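Local coordinates for protein immunomodulatory active chitinase (Trichuris suis, PDB 6G9C) that probably binds and hydrolyses chitin as a family 18 glycoside hydrolase and has immunomodulatory properties in inflammatory lung disease, at residues A[222-236]-A[244-256]. Numbering follows the deposited sequence.
Sequences FHGAWETQTGINSPL and SEFKMWNVEQSSK
P235 and L236 run beside the start of helix 251-261, and two backbone bonds join them: V251 N gives its proton to P235 O at 2.9 Å (N-H...O 165°), and E252 N gives its own to L236 O. In the TIM barrel of glycosyl hydrolase family 18, the long connection after strand 214-218 here folds back onto the N-terminus of the helix that follows. N250 is the N-cap of that helix, its OD1 accepting from Q253 N; in addition, the loop carbonyls P235 O and L236 O take up the N-H groups of V251 and E252.

F222 lies with one ring face against the W249-N250 backbone, its CG turned anti to the carbonyl carbon, beside the backbone N, which sends the ring there. W249 C sits over the ring centre, while F222 CD1 approaches W249 CB at 3.6 Å; the ring and the indole's five-membered ring are inclined at 45°. The indole edge in turn meets F222 O in plane, W249 CE3 lying 3.3 Å from F222 O. One residue further along, L236 CD1 packs on V251 CG1, and W356 of helix 347-360 touches both side chains.

H223 and F246 form an edge-to-face pair, planes at 87°: H223 CE1 stands over the centre of the F246 ring. Two in-plane ties restrain the imidazole's rotation. H223 ND1 donates to the syn lone pair of E227 OE2 at 2.9 Å; G224 N also donates to the other oxygen of that carboxylate, E227 OE1, from above its plane. At the other nitrogen, a water 2.7 Å from H223 NE2 donates to W249 O, bridging the segments.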
loop_
_atom_site.group_PDB
_atom_site.type_symbol
_atom_site.label_atom_id
_atom_site.label_comp_id
_atom_site.label_asym_id
_atom_site.label_seq_id
_atom_site.Cartn_x
_atom_site.Cartn_y
_atom_site.Cartn_z
ATOM N N PHE A 222 5.812 35.033 -10.748
ATOM C CA PHE A 222 6.395 35.996 -11.683
ATOM C C PHE A 222 6.521 37.373 -11.051
ATOM O O PHE A 222 7.440 38.132 -11.386
ATOM C CB PHE A 222 5.553 36.086 -12.960
ATOM C CG PHE A 222 5.631 34.865 -13.826
ATOM C CD1 PHE A 222 6.810 34.544 -14.501
ATOM C CD2 PHE A 222 4.534 34.038 -13.969
ATOM C CE1 PHE A 222 6.885 33.419 -15.307
ATOM C CE2 PHE A 222 4.601 32.902 -14.773
ATOM C CZ PHE A 222 5.775 32.593 -15.442
ATOM N N HIS A 223 5.602 37.705 -10.140
ATOM C CA HIS A 223 5.575 38.978 -9.443
ATOM C C HIS A 223 5.173 38.729 -7.998
ATOM O O HIS A 223 4.479 37.758 -7.692
ATOM C CB HIS A 223 4.610 39.948 -10.139
ATOM C CG HIS A 223 4.978 40.206 -11.563
ATOM N ND1 HIS A 223 6.047 41.002 -11.917
ATOM C CD2 HIS A 223 4.468 39.719 -12.717
ATOM C CE1 HIS A 223 6.158 41.021 -13.234
ATOM N NE2 HIS A 223 5.215 40.248 -13.744
ATOM N N GLY A 224 5.628 39.604 -7.111
ATOM C CA GLY A 224 5.396 39.408 -5.695
ATOM C C GLY A 224 5.957 40.564 -4.899
ATOM O O GLY A 224 6.426 41.559 -5.459
ATOM N N ALA A 225 5.912 40.413 -3.575
ATOM C CA ALA A 225 6.201 41.514 -2.662
ATOM C C ALA A 225 7.660 41.953 -2.681
ATOM O O ALA A 225 7.993 42.957 -2.043
ATOM C CB ALA A 225 5.782 41.122 -1.244
ATOM N N TRP A 226 8.539 41.241 -3.386
ATOM C CA TRP A 226 9.885 41.762 -3.591
ATOM C C TRP A 226 9.896 42.959 -4.531
ATOM O O TRP A 226 10.905 43.665 -4.588
ATOM C CB TRP A 226 10.807 40.657 -4.122
ATOM C CG TRP A 226 10.239 39.921 -5.319
ATOM C CD1 TRP A 226 10.433 40.228 -6.638
ATOM C CD2 TRP A 226 9.358 38.779 -5.299
ATOM N NE1 TRP A 226 9.753 39.333 -7.441
ATOM C CE2 TRP A 226 9.082 38.440 -6.644
ATOM C CE3 TRP A 226 8.792 38.007 -4.276
ATOM C CZ2 TRP A 226 8.252 37.362 -6.993
ATOM C CZ3 TRP A 226 7.973 36.925 -4.625
ATOM C CH2 TRP A 226 7.717 36.615 -5.974
ATOM N N GLU A 227 8.807 43.204 -5.256
ATOM C CA GLU A 227 8.678 44.351 -6.143
ATOM C C GLU A 227 7.941 45.494 -5.459
ATOM O O GLU A 227 7.048 45.277 -4.633
ATOM C CB GLU A 227 7.941 43.956 -7.423
ATOM C CG GLU A 227 8.726 42.980 -8.274
ATOM C CD GLU A 227 7.871 42.303 -9.304
ATOM O OE1 GLU A 227 6.757 41.863 -8.938
ATOM O OE2 GLU A 227 8.313 42.206 -10.471
ATOM N N THR A 228 8.314 46.725 -5.828
ATOM C CA THR A 228 7.755 47.943 -5.251
ATOM C C THR A 228 6.411 48.350 -5.861
ATOM O O THR A 228 5.948 49.463 -5.590
ATOM C CB THR A 228 8.753 49.102 -5.401
ATOM O OG1 THR A 228 8.960 49.377 -6.793
ATOM C CG2 THR A 228 10.100 48.742 -4.759
ATOM N N GLN A 229 5.791 47.498 -6.681
ATOM C CA GLN A 229 4.464 47.774 -7.222
ATOM C C GLN A 229 3.717 46.464 -7.432
ATOM O O GLN A 229 4.322 45.397 -7.586
ATOM C CB GLN A 229 4.530 48.535 -8.543
ATOM C CG GLN A 229 5.079 47.701 -9.675
ATOM C CD GLN A 229 5.577 48.549 -10.820
ATOM O OE1 GLN A 229 6.643 49.161 -10.735
ATOM N NE2 GLN A 229 4.807 48.593 -11.903
ATOM N N THR A 230 2.390 46.560 -7.467
ATOM C CA THR A 230 1.572 45.358 -7.588
ATOM C C THR A 230 1.690 44.745 -8.977
ATOM O O THR A 230 1.933 45.437 -9.969
ATOM C CB THR A 230 0.096 45.654 -7.307
ATOM O OG1 THR A 230 -0.412 46.529 -8.325
ATOM C CG2 THR A 230 -0.082 46.293 -5.928
ATOM N N GLY A 231 1.478 43.431 -9.036
ATOM C CA GLY A 231 1.588 42.683 -10.275
ATOM C C GLY A 231 0.955 41.321 -10.094
ATOM O O GLY A 231 0.451 40.986 -9.017
ATOM N N ILE A 232 0.993 40.528 -11.166
ATOM C CA ILE A 232 0.220 39.287 -11.262
ATOM C C ILE A 232 1.116 38.099 -10.944
ATOM O O ILE A 232 2.158 37.906 -11.588
ATOM C CB ILE A 232 -0.398 39.128 -12.659
ATOM C CG1 ILE A 232 -1.184 40.386 -13.058
ATOM C CG2 ILE A 232 -1.308 37.916 -12.681
ATOM C CD1 ILE A 232 -2.340 40.695 -12.135
ATOM N N ASN A 233 0.695 37.282 -9.976
ATOM C CA ASN A 233 1.483 36.117 -9.582
ATOM C C ASN A 233 1.694 35.161 -10.758
ATOM O O ASN A 233 2.823 34.741 -11.040
ATOM C CB ASN A 233 0.800 35.408 -8.408
ATOM C CG ASN A 233 1.601 34.206 -7.896
ATOM O OD1 ASN A 233 2.820 34.283 -7.735
ATOM N ND2 ASN A 233 0.915 33.097 -7.642
ATOM N N SER A 234 0.631 34.827 -11.477
ATOM C CA SER A 234 0.700 33.812 -12.531
ATOM C C SER A 234 -0.262 34.184 -13.643
ATOM O O SER A 234 -1.357 33.613 -13.767
ATOM C CB SER A 234 0.397 32.421 -11.964
ATOM O OG SER A 234 0.572 31.393 -12.929
ATOM N N PRO A 235 0.096 35.165 -14.472
ATOM C CA PRO A 235 -0.789 35.544 -15.573
ATOM C C PRO A 235 -0.755 34.488 -16.656
ATOM O O PRO A 235 0.304 33.944 -16.980
ATOM C CB PRO A 235 -0.202 36.870 -16.069
ATOM C CG PRO A 235 1.264 36.789 -15.726
ATOM C CD PRO A 235 1.369 35.926 -14.481
ATOM N N LEU A 236 -1.930 34.193 -17.212
ATOM C CA LEU A 236 -1.985 33.272 -18.342
ATOM C C LEU A 236 -1.355 33.896 -19.580
ATOM O O LEU A 236 -0.565 33.245 -20.273
ATOM C CB LEU A 236 -3.432 32.854 -18.627
ATOM C CG LEU A 236 -3.620 31.927 -19.835
ATOM C CD1 LEU A 236 -2.748 30.681 -19.698
ATOM C CD2 LEU A 236 -5.087 31.545 -19.999
ATOM N N SER A 244 8.560 45.584 -21.658
ATOM C CA SER A 244 9.134 44.553 -22.522
ATOM C C SER A 244 9.899 43.498 -21.734
ATOM O O SER A 244 9.962 42.340 -22.156
ATOM C CB SER A 244 10.049 45.192 -23.564
ATOM O OG SER A 244 10.951 46.085 -22.942
ATOM N N GLU A 245 10.478 43.872 -20.592
ATOM C CA GLU A 245 11.247 42.920 -19.802
ATOM C C GLU A 245 10.400 41.748 -19.315
ATOM O O GLU A 245 10.954 40.698 -18.977
ATOM C CB GLU A 245 11.892 43.630 -18.607
ATOM C CG GLU A 245 10.886 44.232 -17.635
ATOM C CD GLU A 245 10.947 45.749 -17.590
ATOM O OE1 GLU A 245 10.788 46.319 -16.487
ATOM O OE2 GLU A 245 11.139 46.371 -18.659
ATOM N N PHE A 246 9.076 41.892 -19.279
ATOM C CA PHE A 246 8.201 40.870 -18.716
ATOM C C PHE A 246 7.325 40.182 -19.754
ATOM O O PHE A 246 6.408 39.443 -19.372
ATOM C CB PHE A 246 7.316 41.474 -17.622
ATOM C CG PHE A 246 8.071 41.892 -16.402
ATOM C CD1 PHE A 246 9.050 41.072 -15.866
ATOM C CD2 PHE A 246 7.810 43.107 -15.794
ATOM C CE1 PHE A 246 9.752 41.454 -14.739
ATOM C CE2 PHE A 246 8.510 43.499 -14.670
ATOM C CZ PHE A 246 9.484 42.675 -14.142
ATOM N N LYS A 247 7.588 40.396 -21.049
ATOM C CA LYS A 247 6.711 39.865 -22.093
ATOM C C LYS A 247 6.601 38.341 -22.046
ATOM O O LYS A 247 5.566 37.787 -22.436
ATOM C CB LYS A 247 7.201 40.311 -23.473
ATOM C CG LYS A 247 6.966 41.786 -23.778
ATOM C CD LYS A 247 5.478 42.129 -23.827
ATOM C CE LYS A 247 5.254 43.639 -23.746
ATOM N NZ LYS A 247 3.816 44.009 -23.562
ATOM N N MET A 248 7.644 37.649 -21.580
ATOM C CA MET A 248 7.640 36.192 -21.479
ATOM C C MET A 248 7.197 35.694 -20.113
ATOM O O MET A 248 7.041 34.479 -19.926
ATOM C CB MET A 248 9.036 35.629 -21.773
ATOM C CG MET A 248 9.706 36.210 -22.999
ATOM S SD MET A 248 9.520 35.135 -24.428
ATOM C CE MET A 248 10.305 33.622 -23.886
ATOM N N TRP A 249 6.994 36.592 -19.154
ATOM C CA TRP A 249 6.745 36.184 -17.772
ATOM C C TRP A 249 5.257 35.885 -17.581
ATOM O O TRP A 249 4.524 36.585 -16.881
ATOM C CB TRP A 249 7.245 37.257 -16.813
ATOM C CG TRP A 249 8.754 37.281 -16.684
ATOM C CD1 TRP A 249 9.666 37.032 -17.670
ATOM C CD2 TRP A 249 9.511 37.557 -15.502
ATOM N NE1 TRP A 249 10.945 37.138 -17.176
ATOM C CE2 TRP A 249 10.878 37.456 -15.845
ATOM C CE3 TRP A 249 9.168 37.877 -14.183
ATOM C CZ2 TRP A 249 11.897 37.669 -14.920
ATOM C CZ3 TRP A 249 10.181 38.087 -13.265
ATOM C CH2 TRP A 249 11.533 37.983 -13.639
ATOM N N ASN A 250 4.826 34.797 -18.210
ATOM C CA ASN A 250 3.444 34.348 -18.120
ATOM C C ASN A 250 3.398 32.883 -18.539
ATOM O O ASN A 250 4.376 32.336 -19.052
ATOM C CB ASN A 250 2.514 35.221 -18.980
ATOM C CG ASN A 250 2.990 35.352 -20.413
ATOM O OD1 ASN A 250 2.835 34.427 -21.217
ATOM N ND2 ASN A 250 3.578 36.508 -20.746
ATOM N N VAL A 251 2.245 32.257 -18.305
ATOM C CA VAL A 251 2.105 30.820 -18.536
ATOM C C VAL A 251 2.294 30.501 -20.012
ATOM O O VAL A 251 3.020 29.570 -20.379
ATOM C CB VAL A 251 0.739 30.322 -18.029
ATOM C CG1 VAL A 251 0.485 28.898 -18.514
ATOM C CG2 VAL A 251 0.664 30.407 -16.507
ATOM N N GLU A 252 1.656 31.291 -20.881
ATOM C CA GLU A 252 1.674 31.009 -22.312
ATOM C C GLU A 252 3.090 31.016 -22.867
ATOM O O GLU A 252 3.482 30.103 -23.599
ATOM C CB GLU A 252 0.811 32.028 -23.058
ATOM C CG GLU A 252 0.745 31.772 -24.560
ATOM C CD GLU A 252 0.173 32.948 -25.331
ATOM O OE1 GLU A 252 0.787 34.039 -25.311
ATOM O OE2 GLU A 252 -0.892 32.777 -25.960
ATOM N N GLN A 253 3.875 32.045 -22.533
ATOM C CA GLN A 253 5.185 32.212 -23.155
ATOM C C GLN A 253 6.258 31.352 -22.492
ATOM O O GLN A 253 7.139 30.822 -23.184
ATOM C CB GLN A 253 5.595 33.685 -23.132
ATOM C CG GLN A 253 4.729 34.569 -24.015
ATOM C CD GLN A 253 4.836 34.192 -25.476
ATOM O OE1 GLN A 253 5.929 33.966 -25.984
ATOM N NE2 GLN A 253 3.698 34.104 -26.154
ATOM N N SER A 254 6.215 31.220 -21.162
ATOM C CA SER A 254 7.201 30.399 -20.466
ATOM C C SER A 254 7.090 28.932 -20.871
ATOM O O SER A 254 8.108 28.260 -21.086
ATOM C CB SER A 254 7.054 30.567 -18.952
ATOM O OG SER A 254 5.831 30.002 -18.459
ATOM N N SER A 255 5.860 28.419 -21.000
ATOM C CA SER A 255 5.682 27.056 -21.496
ATOM C C SER A 255 6.107 26.941 -22.958
ATOM O O SER A 255 6.787 25.981 -23.344
ATOM C CB SER A 255 4.225 26.624 -21.310
ATOM O OG SER A 255 3.361 27.381 -22.140
ATOM N N LYS A 256 5.724 27.917 -23.786
ATOM C CA LYS A 256 6.156 27.910 -25.176
ATOM C C LYS A 256 7.673 27.932 -25.281
ATOM O O LYS A 256 8.238 27.339 -26.207
ATOM C CB LYS A 256 5.556 29.103 -25.927
ATOM C CG LYS A 256 6.013 29.237 -27.373
ATOM C CD LYS A 256 5.317 30.404 -28.060
ATOM C CE LYS A 256 5.446 30.324 -29.573
ATOM N NZ LYS A 256 6.860 30.448 -30.017
HETATM O O HOH W 1 4.516 39.309 -16.188
#